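Side-chain contacts in binary enterotoxin of Clostridium perfringens component a (Clostridium perfringens, PDB 5WTZ), which probably transfers ADP-ribose from NAD+ to actin, serving as the enzymatic component of a binary, iota-like clostridial enterotoxin: residues M145-I150 with P155-L160; N124-K129 with A204-D209. All coordinates share one frame; numbering follows the deposited sequence.

Contact 1: M145-I150 with P155-L160; sequences MTEPDI and PILVHL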
# COMPACT_ATOMS: atom_id res chain seq x y z
N MET A 145 13.90 1.70 19.48
CA MET A 145 13.41 2.79 20.33
C MET A 145 14.28 4.04 20.32
O MET A 145 13.86 5.10 20.78
CB MET A 145 13.28 2.32 21.77
CG MET A 145 12.34 1.15 21.93
SD MET A 145 12.27 0.51 23.60
CE MET A 145 11.60 -1.11 23.21
N THR A 146 15.50 3.91 19.82
CA THR A 146 16.47 5.00 19.91
C THR A 146 17.23 5.18 18.61
O THR A 146 17.30 4.26 17.80
CB THR A 146 17.49 4.77 21.06
OG1 THR A 146 18.05 3.46 20.95
CG2 THR A 146 16.83 4.92 22.42
N GLU A 147 17.77 6.37 18.41
CA GLU A 147 18.59 6.66 17.25
C GLU A 147 19.73 5.67 17.17
O GLU A 147 20.44 5.47 18.15
CB GLU A 147 19.13 8.09 17.31
CG GLU A 147 19.95 8.48 16.09
CD GLU A 147 20.62 9.82 16.26
OE1 GLU A 147 19.89 10.82 16.44
OE2 GLU A 147 21.87 9.88 16.23
N PRO A 148 19.91 5.03 16.00
CA PRO A 148 20.97 4.02 15.91
C PRO A 148 22.33 4.60 16.24
O PRO A 148 22.56 5.80 16.05
CB PRO A 148 20.90 3.58 14.45
CG PRO A 148 19.47 3.84 14.06
CD PRO A 148 19.09 5.10 14.78
N ASP A 149 23.22 3.75 16.76
CA ASP A 149 24.54 4.18 17.21
C ASP A 149 25.60 3.51 16.36
O ASP A 149 26.79 3.51 16.71
CB ASP A 149 24.74 3.83 18.68
CG ASP A 149 25.93 4.54 19.29
OD1 ASP A 149 26.40 5.52 18.68
OD2 ASP A 149 26.39 4.13 20.38
N ILE A 150 25.17 2.94 15.24
CA ILE A 150 26.05 2.17 14.38
C ILE A 150 25.81 2.45 12.90
O ILE A 150 24.78 3.01 12.51
CB ILE A 150 25.93 0.62 14.68
CG1 ILE A 150 24.48 0.13 14.64
CG2 ILE A 150 26.56 0.26 16.01
CD1 ILE A 150 23.95 -0.15 13.29
N PRO A 155 20.83 4.38 3.07
CA PRO A 155 20.98 5.84 2.97
C PRO A 155 20.08 6.68 3.88
O PRO A 155 20.36 7.86 4.10
CB PRO A 155 20.61 6.12 1.52
CG PRO A 155 19.57 5.07 1.22
CD PRO A 155 20.10 3.83 1.91
N ILE A 156 19.02 6.08 4.41
CA ILE A 156 17.95 6.82 5.05
C ILE A 156 17.74 6.39 6.48
O ILE A 156 17.85 5.21 6.80
CB ILE A 156 16.61 6.65 4.25
CG1 ILE A 156 16.77 7.18 2.82
CG2 ILE A 156 15.43 7.31 4.98
CD1 ILE A 156 15.78 6.54 1.80
N LEU A 157 17.48 7.36 7.35
CA LEU A 157 17.05 7.08 8.71
C LEU A 157 15.63 7.59 8.86
O LEU A 157 15.34 8.79 8.65
CB LEU A 157 17.96 7.76 9.74
CG LEU A 157 17.43 7.73 11.19
CD1 LEU A 157 17.41 6.31 11.74
CD2 LEU A 157 18.24 8.65 12.10
N VAL A 158 14.72 6.68 9.21
CA VAL A 158 13.32 7.06 9.43
C VAL A 158 13.08 7.29 10.92
O VAL A 158 13.37 6.44 11.75
CB VAL A 158 12.33 5.99 8.90
CG1 VAL A 158 10.89 6.44 9.13
CG2 VAL A 158 12.55 5.74 7.40
N HIS A 159 12.53 8.45 11.22
CA HIS A 159 12.18 8.87 12.57
C HIS A 159 10.65 8.98 12.61
O HIS A 159 10.08 10.00 12.24
CB HIS A 159 12.87 10.21 12.87
CG HIS A 159 12.57 10.77 14.22
ND1 HIS A 159 12.30 12.10 14.42
CD2 HIS A 159 12.54 10.19 15.45
CE1 HIS A 159 12.09 12.33 15.71
NE2 HIS A 159 12.24 11.18 16.35
N LEU A 160 10.01 7.89 13.04
CA LEU A 160 8.59 7.65 12.83
C LEU A 160 7.79 7.87 14.10
O LEU A 160 8.11 7.29 15.14
CB LEU A 160 8.37 6.22 12.30
CG LEU A 160 6.93 5.81 11.96
CD1 LEU A 160 6.36 6.61 10.79
CD2 LEU A 160 6.86 4.31 11.66
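The five-membered ring of Pro-148 meets Leu-157 through its CG–CD side, to which the methyl CD1 of the leucine comes up. Pro-148 CD is 3.7 Å from Leu-157 CD1, and Pro-148 CG is 4.0 Å from the same methyl, so one carbon sits against two ring corners. The two side chains cross obliquely. Tyr-97 of strand 92-98 also packs on Pro-148. The leucine reaches the loop because its CG stands anti to the backbone N (chi1 169°), and its two methyls then divide the work: while CD1 serves the proline, CD2 lies 4.3 Å from CG of Glu-147. That glutamate offers its aliphatic stem here; its carboxylate makes a long, weak ion pair with Lys-14, and its backbone is hydrogen-bonded to Ala-13. Leu-157 itself is fixed by backbone hydrogen bonds to Ala-204 and Val-206 in the neighbouring strand. The interface is small and wholly apolar, 93 Å² in all. It joins the connection that follows strand 141-144 to the next strand, 156-162, within the mixed five-stranded sheet of an N-terminal domain of the ADP-ribosyltransferase exoenzyme fold.

Contact 2: N124-K129 with A204-D209; sequences NNFAKK and AKVDAD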
# COMPACT_ATOMS: atom_id res chain seq x y z
N ASN A 124 17.45 16.74 -3.06
CA ASN A 124 16.38 17.63 -3.51
C ASN A 124 15.35 16.86 -4.31
O ASN A 124 14.16 17.11 -4.19
CB ASN A 124 16.92 18.79 -4.33
CG ASN A 124 17.36 19.95 -3.47
OD1 ASN A 124 16.83 20.16 -2.37
ND2 ASN A 124 18.34 20.71 -3.94
N ASN A 125 15.81 15.92 -5.13
CA ASN A 125 14.88 15.06 -5.85
C ASN A 125 14.11 14.17 -4.89
O ASN A 125 12.93 13.90 -5.09
CB ASN A 125 15.63 14.22 -6.90
CG ASN A 125 16.14 15.06 -8.07
OD1 ASN A 125 15.59 16.12 -8.37
ND2 ASN A 125 17.16 14.57 -8.74
N PHE A 126 14.79 13.74 -3.84
CA PHE A 126 14.20 12.88 -2.82
C PHE A 126 13.09 13.64 -2.10
O PHE A 126 12.03 13.09 -1.85
CB PHE A 126 15.27 12.38 -1.84
CG PHE A 126 14.78 11.37 -0.83
CD1 PHE A 126 14.31 10.13 -1.22
CD2 PHE A 126 14.86 11.65 0.53
CE1 PHE A 126 13.88 9.19 -0.27
CE2 PHE A 126 14.43 10.73 1.48
CZ PHE A 126 13.96 9.49 1.08
N ALA A 127 13.34 14.91 -1.80
CA ALA A 127 12.33 15.77 -1.18
C ALA A 127 11.03 15.79 -1.99
O ALA A 127 9.94 15.70 -1.43
CB ALA A 127 12.86 17.18 -1.00
N LYS A 128 11.15 15.89 -3.31
CA LYS A 128 9.97 15.93 -4.15
C LYS A 128 9.28 14.56 -4.16
O LYS A 128 8.05 14.47 -4.02
CB LYS A 128 10.33 16.37 -5.57
CG LYS A 128 10.78 17.82 -5.66
CD LYS A 128 11.15 18.22 -7.09
CE LYS A 128 11.62 19.67 -7.17
NZ LYS A 128 10.54 20.65 -6.80
N LYS A 129 10.09 13.51 -4.29
CA LYS A 129 9.57 12.15 -4.41
C LYS A 129 8.77 11.71 -3.17
O LYS A 129 7.72 11.07 -3.32
CB LYS A 129 10.70 11.16 -4.68
CG LYS A 129 10.25 9.71 -4.80
CD LYS A 129 9.21 9.53 -5.92
CE LYS A 129 8.68 8.08 -5.98
NZ LYS A 129 7.98 7.63 -4.75
N ALA A 204 19.99 10.64 5.05
CA ALA A 204 18.76 11.39 4.85
C ALA A 204 17.76 11.01 5.94
O ALA A 204 17.30 9.86 5.99
CB ALA A 204 18.18 11.13 3.46
N LYS A 205 17.45 11.94 6.84
CA LYS A 205 16.51 11.68 7.91
C LYS A 205 15.09 12.06 7.50
O LYS A 205 14.77 13.24 7.31
CB LYS A 205 16.93 12.41 9.18
CG LYS A 205 16.04 12.18 10.37
CD LYS A 205 16.44 13.10 11.50
CE LYS A 205 15.34 13.24 12.53
NZ LYS A 205 15.69 14.27 13.55
N VAL A 206 14.24 11.05 7.38
CA VAL A 206 12.83 11.26 7.09
C VAL A 206 12.04 11.26 8.39
O VAL A 206 11.96 10.23 9.08
CB VAL A 206 12.28 10.16 6.13
CG1 VAL A 206 10.79 10.36 5.86
CG2 VAL A 206 13.05 10.16 4.82
N ASP A 207 11.51 12.41 8.76
CA ASP A 207 10.53 12.47 9.83
C ASP A 207 9.21 12.05 9.21
O ASP A 207 8.88 12.46 8.09
CB ASP A 207 10.42 13.86 10.44
CG ASP A 207 11.63 14.25 11.28
OD1 ASP A 207 12.25 13.36 11.92
OD2 ASP A 207 11.96 15.45 11.32
N ALA A 208 8.45 11.22 9.92
CA ALA A 208 7.16 10.78 9.41
C ALA A 208 6.17 10.40 10.50
O ALA A 208 6.55 10.09 11.65
CB ALA A 208 7.35 9.59 8.47
N ASP A 209 4.90 10.42 10.13
CA ASP A 209 3.81 9.94 10.96
C ASP A 209 3.33 8.57 10.52
O ASP A 209 3.21 8.28 9.32
CB ASP A 209 2.61 10.89 10.93
CG ASP A 209 2.84 12.19 11.69
OD1 ASP A 209 3.81 12.32 12.46
OD2 ASP A 209 2.02 13.09 11.50
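Phe-126 reaches from helix 120-130 to the side chains of Ala-204 and Val-206 on strand 201-211. Its CB points at the strand but is still 6.2 Å from Ala-204 CB; with CG anti to the backbone N (chi1 -174°), the ring is carried outward to bridge that gap. One step along the ring, CD2 comes to 4.5 Å from Ala-204 CB. CE2 makes the main contact, 3.7 Å from Val-206 CG2 and 4.3 Å from Ala-204 CB. At the tip, CZ lies 3.9 Å from Val-206 CG2 and packs against the side chain of Ile-156 on the adjacent strand. The valine methyl approaches the ring at its edge, near the ring plane, whereas the alanine methyl comes in obliquely. Val-206 and the phenylalanine cross at about a right angle, and it is the CG2 branch, anti to the valine's carbonyl carbon, that is presented to the ring. Phe-105 adds an edge-to-face ring contact with Phe-126. All three touching residues are buried, and no polar group takes part between them. Further along the helix, Lys-129 donates through NZ to the backbone oxygens of Phe-103 and Asp-396. The Phe-126 packing is part of the hydrophobic layer between helix 120-130 and the mixed sheet of the N-terminal ADP-ribosyltransferase-like domain, with Ala-127 touching Leu-193 alongside it.

The centres of the two contacts are 14 Å apart, and both rest on one mixed sheet, in which strands 156-162 and 201-211 run parallel as neighbours. The segments come in the order 124-129 (on helix 120-130), 145-150 (loop), 155-160 (on strand 156-162) and 204-209 (on strand 201-211), so both segments of contact 1 fall between those of contact 2. Consecutive residues Leu-157 and Ile-156 face opposite sides of the strand, placing the loop on one side of the sheet and the helix on the other. Between the strands, His-159 ND1 and Asp-207 OD1 are hydrogen-bonded (2.8 Å). The second half of the chain, which binds NAD, repeats the same strand order; both contacts lie away from that site.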